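Bacillaene synthase dehydratase PksH (Bacillus subtilis, PDB 3HP0) dehydrates the carrier-tethered (S)-3-hydroxy-3-methylglutaryl group to a 3-methylglutaconyl group during assembly of the antibiotic bacillaene. Local coordinates at residues D91-L96 with A145-F150; T103-R108 with G117-T122; F150-I155 with D218-R223. One frame throughout, in Å; residues are numbered along the deposited sequence.

Contact 1: residues D91-L96 with A145-F150; sequences DLWMKL and ACVLPF
Two aromatic side chains carry most of this contact. The indole of W93 turns its edge toward the face of the F150 ring, a T-shaped (edge-to-face) pair with planes at 81° and 5.7 Å between the centroids of the W93 five-membered ring and the F150 ring. W93 adds a CH-pi contact: its CB stands over a face of F150, 3.9 Å from the ring centroid and 25° off the normal. Both residues keep CG anti to their own carbonyl carbon, beside the backbone N, which lets the two side chains cross obliquely between the backbones.

The other touches fall around the rims of the two rings. M94, modelled as selenomethionine, brings CG to the edge of F150, 3.8 Å from CZ, and its chain bends further on. The far, six-membered end of the indole reaches the turn leading into helix 148-155. There W93 CH2 meets V147 CG2 at 3.7 Å, approached obliquely, and W93 CZ3 meets C146 CB at 3.9 Å. The carbonyl O of C146 lies near the indole plane, 3.8 Å from CZ3, so a polar atom faces a C-H edge rather than the pi cloud. The broad, flat W93 suits a place where it must span from one helix to the next, and small C146 and branched V147 fit round its tip.

V147 is about 7 Å from the catalytic E137, side chain to side chain. Helix 115-121 adjoins the pair through A121, which touches both W93 and F150, while L92 faces helix 34-48 and V221 of helix 220-235 meets M94 and F150.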
# COMPACT_ATOMS: atom_id res chain seq x y z
N ASP A 91 7.13 -0.17 -7.98
CA ASP A 91 7.39 1.12 -8.60
C ASP A 91 6.25 2.10 -8.37
O ASP A 91 6.47 3.30 -8.28
CB ASP A 91 7.65 0.96 -10.10
CG ASP A 91 8.99 0.34 -10.37
OD1 ASP A 91 9.96 0.73 -9.68
OD2 ASP A 91 9.09 -0.52 -11.26
N LEU A 92 5.03 1.57 -8.29
CA LEU A 92 3.85 2.38 -8.02
C LEU A 92 4.01 2.98 -6.62
O LEU A 92 3.87 4.19 -6.43
CB LEU A 92 2.61 1.52 -8.08
CG LEU A 92 1.28 2.10 -7.59
CD1 LEU A 92 0.97 3.41 -8.29
CD2 LEU A 92 0.19 1.07 -7.84
N TRP A 93 4.31 2.13 -5.64
CA TRP A 93 4.48 2.61 -4.28
C TRP A 93 5.62 3.60 -4.23
O TRP A 93 5.59 4.55 -3.44
CB TRP A 93 4.73 1.44 -3.33
CG TRP A 93 3.51 0.58 -3.10
CD1 TRP A 93 2.21 0.93 -3.32
CD2 TRP A 93 3.49 -0.75 -2.57
NE1 TRP A 93 1.38 -0.10 -2.97
CE2 TRP A 93 2.13 -1.14 -2.50
CE3 TRP A 93 4.48 -1.65 -2.15
CZ2 TRP A 93 1.74 -2.40 -2.03
CZ3 TRP A 93 4.09 -2.90 -1.69
CH2 TRP A 93 2.73 -3.26 -1.63
N MSE A 94 6.64 3.39 -5.07
CA MSE A 94 7.78 4.31 -5.11
C MSE A 94 7.35 5.65 -5.69
O MSE A 94 7.78 6.70 -5.23
CB MSE A 94 8.91 3.74 -5.96
CG MSE A 94 9.62 2.56 -5.36
SE MSE A 94 11.42 2.35 -6.10
CE MSE A 94 12.34 3.55 -4.89
N LYS A 95 6.48 5.60 -6.69
CA LYS A 95 5.98 6.80 -7.35
C LYS A 95 5.26 7.67 -6.32
O LYS A 95 5.44 8.89 -6.28
CB LYS A 95 5.02 6.40 -8.48
CG LYS A 95 4.93 7.36 -9.65
CD LYS A 95 6.20 7.30 -10.49
CE LYS A 95 5.95 7.74 -11.93
NZ LYS A 95 7.14 7.55 -12.81
N LEU A 96 4.43 7.03 -5.50
CA LEU A 96 3.68 7.74 -4.47
C LEU A 96 4.63 8.54 -3.60
O LEU A 96 4.29 9.64 -3.17
CB LEU A 96 2.91 6.74 -3.60
CG LEU A 96 1.49 6.32 -3.98
CD1 LEU A 96 1.12 6.73 -5.39
CD2 LEU A 96 1.41 4.82 -3.81
N ALA A 145 7.67 -8.93 1.79
CA ALA A 145 8.91 -8.42 1.23
C ALA A 145 8.77 -7.09 0.47
O ALA A 145 9.62 -6.22 0.61
CB ALA A 145 9.53 -9.47 0.31
N CYS A 146 7.72 -6.94 -0.32
CA CYS A 146 7.56 -5.70 -1.08
C CYS A 146 7.15 -4.55 -0.16
O CYS A 146 7.57 -3.40 -0.34
CB CYS A 146 6.53 -5.89 -2.19
SG CYS A 146 6.93 -7.22 -3.39
N VAL A 147 6.33 -4.86 0.83
CA VAL A 147 5.83 -3.87 1.78
C VAL A 147 6.86 -3.36 2.78
O VAL A 147 6.96 -2.16 3.04
CB VAL A 147 4.62 -4.46 2.59
CG1 VAL A 147 4.18 -3.48 3.66
CG2 VAL A 147 3.48 -4.78 1.65
N LEU A 148 7.63 -4.30 3.33
CA LEU A 148 8.61 -4.01 4.38
C LEU A 148 9.52 -2.80 4.27
O LEU A 148 9.71 -2.10 5.26
CB LEU A 148 9.46 -5.26 4.66
CG LEU A 148 8.67 -6.46 5.23
CD1 LEU A 148 9.57 -7.68 5.38
CD2 LEU A 148 8.08 -6.08 6.58
N PRO A 149 10.12 -2.53 3.08
CA PRO A 149 11.00 -1.36 2.97
C PRO A 149 10.26 -0.05 3.22
O PRO A 149 10.79 0.88 3.85
CB PRO A 149 11.56 -1.47 1.55
CG PRO A 149 11.52 -2.96 1.29
CD PRO A 149 10.17 -3.35 1.86
N PHE A 150 9.03 0.03 2.73
CA PHE A 150 8.20 1.22 2.93
C PHE A 150 7.75 1.30 4.40
O PHE A 150 7.79 2.37 5.01
CB PHE A 150 6.97 1.14 2.00
CG PHE A 150 7.32 1.18 0.53
CD1 PHE A 150 7.55 2.40 -0.11
CD2 PHE A 150 7.46 0.00 -0.20
CE1 PHE A 150 7.91 2.44 -1.45
CE2 PHE A 150 7.82 0.03 -1.55
CZ PHE A 150 8.04 1.25 -2.17

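Contact 2: residues T103-R108 with G117-T122; sequences TISHVR and GFVSAT
The flat groups, F118 and H106, do their main work away from this interface. From the helix F118 sends its ring off from the strand, to meet W93 edge-to-face and also the ring of F22. H106 points away from the helix, and its NE2 is hydrogen-bonded to D189. What remains between strand and helix is made of small side chains, which allow the two axes to come within 7.5 Å.

At the centre S105 OG and T122 OG1 share a hydrogen bond of 2.9 Å, in which either hydroxyl could be the donor. S105 holds OG anti to its carbonyl carbon (chi1 -82°), while T122 places OG1 in the crowded position between its backbone N and carbonyl carbon (chi1 62°). The S105 hydroxyl is tightly lodged, only 3.2 Å from V119 CA and 2.9 Å from T122 CG2. T122 OG1 also lies 3.0 Å from V119 O.

Strand 102-107 and its parallel neighbour 124-127 are joined by way of helix 115-121, a beta-alpha-beta crossover within the crotonase fold, with the short strand 110-112 on the way. The helix runs back across the strand at 132°, and T122 is where the chain leaves it for the return. S105 accordingly has its backbone bonded to I124 and I126.

On the flanks the chemistry divides. V107 CG1 and V119 CG2 meet tip to tip at 3.9 Å, an apolar contact suited to branched residues, beside A127 and A125 respectively. T103 instead lays OG1 3.2 Å from T122 CA; that hydroxyl is hydrogen-bonded to L96 O, so a threonine here satisfies a polar atom of the preceding helix while the same oxygen packs on T122.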
# COMPACT_ATOMS: atom_id res chain seq x y z
N THR A 103 1.09 12.74 -1.62
CA THR A 103 0.15 11.63 -1.64
C THR A 103 -0.36 11.37 -0.24
O THR A 103 0.39 11.50 0.73
CB THR A 103 0.78 10.36 -2.26
OG1 THR A 103 1.91 9.94 -1.48
CG2 THR A 103 1.25 10.64 -3.69
N ILE A 104 -1.63 11.01 -0.14
CA ILE A 104 -2.28 10.77 1.14
C ILE A 104 -3.14 9.52 1.15
O ILE A 104 -3.93 9.30 0.24
CB ILE A 104 -3.24 11.92 1.55
CG1 ILE A 104 -2.55 13.27 1.45
CG2 ILE A 104 -3.75 11.69 2.97
CD1 ILE A 104 -3.47 14.41 1.80
N SER A 105 -2.99 8.74 2.21
CA SER A 105 -3.79 7.54 2.41
C SER A 105 -4.89 7.92 3.39
O SER A 105 -4.65 8.62 4.39
CB SER A 105 -2.97 6.42 3.05
OG SER A 105 -2.21 5.73 2.09
N HIS A 106 -6.10 7.48 3.09
CA HIS A 106 -7.23 7.74 3.96
C HIS A 106 -7.74 6.35 4.30
O HIS A 106 -8.39 5.69 3.49
CB HIS A 106 -8.29 8.56 3.24
CG HIS A 106 -9.48 8.89 4.08
ND1 HIS A 106 -9.39 9.04 5.45
CD2 HIS A 106 -10.77 9.11 3.76
CE1 HIS A 106 -10.59 9.33 5.93
NE2 HIS A 106 -11.44 9.38 4.93
N VAL A 107 -7.41 5.90 5.51
CA VAL A 107 -7.76 4.56 5.95
C VAL A 107 -8.89 4.40 6.94
O VAL A 107 -9.00 5.13 7.93
CB VAL A 107 -6.52 3.86 6.55
CG1 VAL A 107 -6.27 2.56 5.83
CG2 VAL A 107 -5.30 4.75 6.44
N ARG A 108 -9.72 3.40 6.68
CA ARG A 108 -10.85 3.03 7.53
C ARG A 108 -10.90 1.50 7.46
O ARG A 108 -10.83 0.93 6.38
CB ARG A 108 -12.18 3.57 6.99
CG ARG A 108 -12.30 5.05 6.70
CD ARG A 108 -13.55 5.25 5.82
NE ARG A 108 -13.98 6.63 5.66
CZ ARG A 108 -14.65 7.33 6.58
NH1 ARG A 108 -14.96 6.77 7.75
NH2 ARG A 108 -15.00 8.58 6.34
N GLY A 117 1.26 -1.58 2.04
CA GLY A 117 2.23 -1.00 1.13
C GLY A 117 1.77 0.42 0.81
O GLY A 117 2.49 1.39 1.04
N PHE A 118 0.54 0.53 0.31
CA PHE A 118 -0.06 1.81 -0.03
C PHE A 118 0.02 2.85 1.09
O PHE A 118 0.51 3.95 0.88
CB PHE A 118 -1.53 1.61 -0.45
CG PHE A 118 -1.69 1.06 -1.83
CD1 PHE A 118 -1.56 1.89 -2.94
CD2 PHE A 118 -1.96 -0.29 -2.04
CE1 PHE A 118 -1.68 1.39 -4.24
CE2 PHE A 118 -2.09 -0.82 -3.34
CZ PHE A 118 -1.95 0.03 -4.44
N VAL A 119 -0.47 2.51 2.28
CA VAL A 119 -0.47 3.44 3.40
C VAL A 119 0.93 3.89 3.81
O VAL A 119 1.14 5.06 4.14
CB VAL A 119 -1.19 2.83 4.63
CG1 VAL A 119 -1.06 3.75 5.81
CG2 VAL A 119 -2.67 2.58 4.30
N SER A 120 1.88 2.97 3.79
CA SER A 120 3.25 3.25 4.17
C SER A 120 3.93 4.16 3.16
O SER A 120 4.69 5.05 3.54
CB SER A 120 4.06 1.96 4.27
OG SER A 120 3.45 1.03 5.14
N ALA A 121 3.65 3.92 1.88
CA ALA A 121 4.26 4.67 0.79
C ALA A 121 3.78 6.11 0.63
O ALA A 121 4.57 6.98 0.25
CB ALA A 121 4.04 3.92 -0.52
N THR A 122 2.50 6.36 0.92
CA THR A 122 1.97 7.70 0.78
C THR A 122 2.74 8.66 1.67
O THR A 122 3.26 8.26 2.71
CB THR A 122 0.44 7.76 1.09
OG1 THR A 122 0.17 7.37 2.46
CG2 THR A 122 -0.33 6.83 0.14

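Contact 3: residues F150-I155 with D218-R223; sequences FLIRRI and DHQVSR
An Asx turn opens the second segment: D218, the first residue past helix 204-217, accepts the N-H of Q220 on OD1 at 2.9 Å, although the position of that oxygen is somewhat uncertain. H219 occupies the N-cap position of helix 220-235. Its carbonyl takes two donors, R223 N in the helical pattern and S222 OG at 3.1 Å, the hydroxyl standing above the carbonyl plane. This short junction leaves the first turn of the helix pressed against helix 148-155.

V221 fills the inner part of the contact. Its CG1 is anti to the backbone N (chi1 172°) and meets F150 obliquely, 3.5 Å from CE1, the two side chains crossing at about a right angle. A beta-branched residue suits this place, since it presents a compact methyl group to CE1 and CZ of the ring without needing a long side chain.

Q220 reaches further out. With CG anti to the backbone N and the chain extended beyond it, the side chain points at helix 148-155 and crosses those of I152 and R153 at about a right angle, its amide end in contact. NE2 rests 3.5 Å from I152 CG2, and OE1 lies 3.7 Å from R153 CB. NE2 also approaches R153 N, but both are donors, so this is packing alone. A long polar side chain fits here, where its extended methylenes carry the amide across to the partner helix, at a partly exposed border.

R153 stretches out from CG to NE and passes D218. NE is 4.5 Å from OD2, too far for a salt bridge, though the opposite charges probably attract weakly.

Helix 87-98 closes the inner side: Q97 touches F150, R153 and V221, and Y90 OH is hydrogen-bonded to V221 O. On other sides I152 meets helix 157-166, and R154 bonds to S120 O and T122 O.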
# COMPACT_ATOMS: atom_id res chain seq x y z
N PHE A 150 9.03 0.03 2.73
CA PHE A 150 8.20 1.22 2.93
C PHE A 150 7.75 1.30 4.40
O PHE A 150 7.79 2.37 5.01
CB PHE A 150 6.97 1.14 2.00
CG PHE A 150 7.32 1.18 0.53
CD1 PHE A 150 7.55 2.40 -0.11
CD2 PHE A 150 7.46 0.00 -0.20
CE1 PHE A 150 7.91 2.44 -1.45
CE2 PHE A 150 7.82 0.03 -1.55
CZ PHE A 150 8.04 1.25 -2.17
N LEU A 151 7.34 0.17 4.97
CA LEU A 151 6.90 0.12 6.36
C LEU A 151 8.06 0.52 7.26
O LEU A 151 7.91 1.38 8.15
CB LEU A 151 6.41 -1.29 6.74
CG LEU A 151 5.86 -1.41 8.18
CD1 LEU A 151 4.71 -0.42 8.38
CD2 LEU A 151 5.38 -2.83 8.47
N ILE A 152 9.21 -0.09 7.02
CA ILE A 152 10.40 0.18 7.80
C ILE A 152 10.81 1.64 7.76
O ILE A 152 11.22 2.21 8.77
CB ILE A 152 11.58 -0.71 7.32
CG1 ILE A 152 11.30 -2.16 7.73
CG2 ILE A 152 12.93 -0.16 7.84
CD1 ILE A 152 12.37 -3.14 7.33
N ARG A 153 10.68 2.27 6.59
CA ARG A 153 11.04 3.68 6.50
C ARG A 153 10.16 4.51 7.45
O ARG A 153 10.60 5.53 7.98
CB ARG A 153 10.88 4.20 5.06
CG ARG A 153 11.04 5.73 4.99
CD ARG A 153 10.55 6.36 3.68
NE ARG A 153 10.31 7.79 3.88
CZ ARG A 153 9.26 8.30 4.53
NH1 ARG A 153 8.33 7.49 5.04
NH2 ARG A 153 9.16 9.61 4.71
N ARG A 154 8.94 4.06 7.68
CA ARG A 154 8.02 4.78 8.56
C ARG A 154 8.13 4.48 10.05
O ARG A 154 8.12 5.40 10.87
CB ARG A 154 6.56 4.52 8.15
CG ARG A 154 5.97 5.58 7.25
CD ARG A 154 4.55 5.23 6.84
NE ARG A 154 3.96 6.30 6.04
CZ ARG A 154 3.33 7.35 6.54
NH1 ARG A 154 3.17 7.49 7.85
NH2 ARG A 154 2.88 8.31 5.72
N ILE A 155 8.26 3.20 10.42
CA ILE A 155 8.28 2.85 11.84
C ILE A 155 9.57 2.29 12.40
O ILE A 155 9.67 2.05 13.59
CB ILE A 155 7.16 1.86 12.16
CG1 ILE A 155 7.40 0.55 11.42
CG2 ILE A 155 5.82 2.44 11.74
CD1 ILE A 155 6.40 -0.53 11.79
N ASP A 218 17.72 9.84 0.87
CA ASP A 218 17.50 8.48 1.33
C ASP A 218 17.13 7.47 0.23
O ASP A 218 16.03 7.52 -0.32
CB ASP A 218 16.42 8.51 2.42
CG ASP A 218 15.90 7.13 2.79
OD1 ASP A 218 16.70 6.17 2.74
OD2 ASP A 218 14.71 7.00 3.14
N HIS A 219 18.04 6.55 -0.07
CA HIS A 219 17.82 5.52 -1.11
C HIS A 219 17.37 4.17 -0.55
O HIS A 219 17.34 3.17 -1.26
CB HIS A 219 19.10 5.30 -1.93
CG HIS A 219 19.46 6.44 -2.83
ND1 HIS A 219 20.44 6.34 -3.80
CD2 HIS A 219 18.98 7.70 -2.92
CE1 HIS A 219 20.54 7.48 -4.44
NE2 HIS A 219 19.67 8.33 -3.93
N GLN A 220 17.03 4.16 0.73
CA GLN A 220 16.59 2.97 1.44
C GLN A 220 15.60 2.12 0.63
O GLN A 220 15.82 0.94 0.43
CB GLN A 220 15.95 3.40 2.75
CG GLN A 220 15.72 2.32 3.76
CD GLN A 220 14.63 2.68 4.74
OE1 GLN A 220 14.58 3.81 5.25
NE2 GLN A 220 13.73 1.73 5.01
N VAL A 221 14.52 2.75 0.19
CA VAL A 221 13.49 2.06 -0.59
C VAL A 221 13.99 1.47 -1.91
O VAL A 221 13.81 0.27 -2.16
CB VAL A 221 12.30 2.99 -0.89
CG1 VAL A 221 11.34 2.30 -1.87
CG2 VAL A 221 11.57 3.34 0.41
N SER A 222 14.61 2.30 -2.74
CA SER A 222 15.12 1.82 -4.03
C SER A 222 16.26 0.80 -3.87
O SER A 222 16.33 -0.18 -4.62
CB SER A 222 15.60 3.01 -4.89
OG SER A 222 16.65 3.71 -4.25
N ARG A 223 17.12 1.01 -2.88
CA ARG A 223 18.24 0.12 -2.64
C ARG A 223 17.81 -1.31 -2.29
O ARG A 223 18.56 -2.26 -2.53
CB ARG A 223 19.11 0.68 -1.51
CG ARG A 223 20.27 -0.21 -1.14
CD ARG A 223 21.13 0.41 -0.05
NE ARG A 223 21.63 1.73 -0.43
CZ ARG A 223 22.58 2.39 0.23
NH1 ARG A 223 23.14 1.85 1.31
NH2 ARG A 223 22.97 3.59 -0.19

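In the fold
Contacts 1 and 2 are buried near the centre of the chain, whereas contact 3 lies further out and is partly exposed. Their chemistry follows: contact 1 joins helices through aromatic and aliphatic groups, contact 2 packs strand against helix with small residues and a buried hydroxyl pair, and contact 3 grades from apolar packing to amide and charged groups toward its exposed side. Helix 148-155 serves contacts 1 and 3, which share F150 and lie about 8 Å apart, centre to centre. Contact 2 is tied to each: L96, at the end of 91-96, feeds its carbonyl to strand 102-107, and R154 of 150-155 takes up carbonyls at the end of helix 115-121.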